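Local coordinates for protein phosphoribosylglycinamide synthetase (Anaerococcus prevotii, PDB 4DIM) that probably works as an ATP-dependent ligase of the ATP-grasp family, binding ATP and a metal ion such as manganese, at residues 199-204 / 308-313. Residues are numbered along the deposited sequence; the frame is centred on the assembly and turned at random.
Sequences QAFVYK and ENPLVF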
loop_
_atom_site.group_PDB
_atom_site.type_symbol
_atom_site.label_atom_id
_atom_site.label_comp_id
_atom_site.label_asym_id
_atom_site.label_seq_id
_atom_site.Cartn_x
_atom_site.Cartn_y
_atom_site.Cartn_z
ATOM N N GLN A 199 -8.729 -0.270 -0.968
ATOM C CA GLN A 199 -8.206 -1.276 -1.873
ATOM C C GLN A 199 -9.136 -1.373 -3.041
ATOM O O GLN A 199 -10.341 -1.191 -2.889
ATOM C CB GLN A 199 -8.081 -2.680 -1.225
ATOM C CG GLN A 199 -7.119 -2.825 -0.057
ATOM C CD GLN A 199 -5.685 -2.448 -0.335
ATOM O OE1 GLN A 199 -4.935 -3.198 -0.951
ATOM N NE2 GLN A 199 -5.276 -1.265 0.085
ATOM N N ALA A 200 -8.609 -1.692 -4.188
ATOM C CA ALA A 200 -9.430 -1.892 -5.358
ATOM C C ALA A 200 -8.734 -2.870 -6.269
ATOM O O ALA A 200 -7.627 -3.317 -5.983
ATOM C CB ALA A 200 -9.745 -0.579 -6.062
ATOM N N PHE A 201 -9.439 -3.305 -7.279
ATOM C CA PHE A 201 -8.900 -4.274 -8.211
ATOM C C PHE A 201 -9.510 -3.963 -9.557
ATOM O O PHE A 201 -10.729 -3.841 -9.634
ATOM C CB PHE A 201 -9.245 -5.689 -7.726
ATOM C CG PHE A 201 -8.561 -6.805 -8.460
ATOM C CD1 PHE A 201 -7.422 -7.405 -7.941
ATOM C CD2 PHE A 201 -9.104 -7.324 -9.621
ATOM C CE1 PHE A 201 -6.829 -8.482 -8.587
ATOM C CE2 PHE A 201 -8.490 -8.378 -10.281
ATOM C CZ PHE A 201 -7.372 -8.963 -9.745
ATOM N N VAL A 202 -8.672 -3.762 -10.583
ATOM C CA VAL A 202 -9.130 -3.468 -11.939
ATOM C C VAL A 202 -8.703 -4.629 -12.918
ATOM O O VAL A 202 -7.568 -5.051 -12.929
ATOM C CB VAL A 202 -8.701 -2.042 -12.406
ATOM C CG1 VAL A 202 -7.205 -1.812 -12.311
ATOM C CG2 VAL A 202 -9.222 -1.730 -13.810
ATOM N N TYR A 203 -9.651 -5.147 -13.708
ATOM C CA TYR A 203 -9.406 -6.237 -14.686
ATOM C C TYR A 203 -10.181 -5.985 -15.967
ATOM O O TYR A 203 -11.408 -5.910 -15.931
ATOM C CB TYR A 203 -9.840 -7.573 -14.079
ATOM C CG TYR A 203 -9.821 -8.733 -15.046
ATOM C CD1 TYR A 203 -8.629 -9.190 -15.587
ATOM C CD2 TYR A 203 -10.979 -9.455 -15.323
ATOM C CE1 TYR A 203 -8.596 -10.304 -16.422
ATOM C CE2 TYR A 203 -10.953 -10.583 -16.136
ATOM C CZ TYR A 203 -9.763 -10.988 -16.706
ATOM O OH TYR A 203 -9.699 -12.114 -17.483
ATOM N N LYS A 204 -9.480 -5.856 -17.089
ATOM C CA LYS A 204 -10.085 -5.571 -18.398
ATOM C C LYS A 204 -10.948 -4.300 -18.304
ATOM O O LYS A 204 -12.062 -4.238 -18.825
ATOM C CB LYS A 204 -10.888 -6.768 -18.928
ATOM C CG LYS A 204 -10.040 -8.000 -19.185
ATOM C CD LYS A 204 -10.939 -9.182 -19.543
ATOM C CE LYS A 204 -10.194 -10.338 -20.170
ATOM N NZ LYS A 204 -10.099 -10.191 -21.641
ATOM N N GLU A 308 -4.451 -15.443 -16.863
ATOM C CA GLU A 308 -5.622 -16.260 -16.529
ATOM C C GLU A 308 -6.701 -15.340 -15.905
ATOM O O GLU A 308 -6.463 -14.140 -15.691
ATOM C CB GLU A 308 -5.278 -17.448 -15.607
ATOM C CG GLU A 308 -4.406 -18.510 -16.254
ATOM C CD GLU A 308 -4.935 -19.174 -17.513
ATOM O OE1 GLU A 308 -4.097 -19.564 -18.359
ATOM O OE2 GLU A 308 -6.173 -19.292 -17.669
ATOM N N ASN A 309 -7.914 -15.901 -15.705
ATOM C CA ASN A 309 -9.071 -15.172 -15.224
ATOM C C ASN A 309 -9.176 -15.119 -13.680
ATOM O O ASN A 309 -9.521 -16.117 -13.034
ATOM C CB ASN A 309 -10.353 -15.798 -15.792
ATOM C CG ASN A 309 -11.588 -14.929 -15.672
ATOM O OD1 ASN A 309 -11.542 -13.778 -15.204
ATOM N ND2 ASN A 309 -12.720 -15.456 -16.122
ATOM N N PRO A 310 -9.039 -13.918 -13.095
ATOM C CA PRO A 310 -9.265 -13.785 -11.659
ATOM C C PRO A 310 -10.745 -13.918 -11.245
ATOM O O PRO A 310 -11.027 -14.208 -10.089
ATOM C CB PRO A 310 -8.729 -12.376 -11.353
ATOM C CG PRO A 310 -8.835 -11.638 -12.577
ATOM C CD PRO A 310 -8.696 -12.614 -13.701
ATOM N N LEU A 311 -11.687 -13.761 -12.183
ATOM C CA LEU A 311 -13.126 -13.811 -11.861
ATOM C C LEU A 311 -13.612 -15.159 -11.339
ATOM O O LEU A 311 -14.627 -15.192 -10.662
ATOM C CB LEU A 311 -13.952 -13.390 -13.055
ATOM C CG LEU A 311 -13.696 -11.926 -13.480
ATOM C CD1 LEU A 311 -14.368 -11.614 -14.793
ATOM C CD2 LEU A 311 -14.126 -10.958 -12.386
ATOM N N VAL A 312 -12.849 -16.230 -11.592
ATOM C CA VAL A 312 -13.050 -17.597 -11.086
ATOM C C VAL A 312 -13.044 -17.611 -9.550
ATOM O O VAL A 312 -13.769 -18.403 -8.939
ATOM C CB VAL A 312 -11.917 -18.500 -11.666
ATOM C CG1 VAL A 312 -11.703 -19.786 -10.854
ATOM C CG2 VAL A 312 -12.198 -18.804 -13.127
ATOM N N PHE A 313 -12.194 -16.753 -8.944
ATOM C CA PHE A 313 -12.076 -16.609 -7.492
ATOM C C PHE A 313 -13.051 -15.557 -6.962
ATOM O O PHE A 313 -13.574 -15.757 -5.875
ATOM C CB PHE A 313 -10.641 -16.238 -7.088
ATOM C CG PHE A 313 -9.593 -17.164 -7.649
ATOM C CD1 PHE A 313 -9.407 -18.429 -7.113
ATOM C CD2 PHE A 313 -8.925 -16.847 -8.820
ATOM C CE1 PHE A 313 -8.548 -19.347 -7.719
ATOM C CE2 PHE A 313 -8.077 -17.765 -9.431
ATOM C CZ PHE A 313 -7.865 -18.997 -8.859
#
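Tyr203 and Pro310 mark the closest backbone approach between the end of strand 194-203 and the loop just before helix 311-314, their CA atoms 8.1 Å apart, so the contact is made chiefly by side chains. Phe201 and Tyr203, two apart on the strand, both point their CB toward 308-313, with CG anti to the backbone N in each (chi1 -170° and 172°), which carries the rings out from the strand to Pro310. The main contact is a CH-pi interaction: Pro310 CD lies 3.7 Å from the centroid of the Tyr203 ring, over one face and offset toward the rim. Lys204 CG covers the opposite face near its centre, so the phenol is sandwiched between aliphatic groups. Leu311 reaches the edge of the same ring, its CD1 3.8 Å from Tyr203 CE2. Pro310 also meets the edge of the Phe201 ring, its CG 4.0 Å from Phe201 CE2.

Strand 194-203 is an inner strand of a large antiparallel sheet, flanked by strands 258-267 and 206-219, and belongs to the part of the sequence assigned to the ATP-grasp family; the contact joins its end to the chain that follows helix 297-305. Met304 of that helix touches the side chains of both Phe201 and Tyr203, while Leu208 on strand 206-219 packs against Phe201 and Leu311. An alanine in place of Tyr203 would probably leave Pro310 CD without its aromatic face and open a gap beside Leu311 CD1.

The turn carries its own cap: Asn309 OD1 accepts from Leu311 N at 3.0 Å, with the donor above the carbonyl plane. The same OD1 lies 3.4 Å from Tyr203 OH, with the amide and phenol planes 24° apart. Glu308 directs its carboxylate elsewhere, into a salt bridge with Lys8.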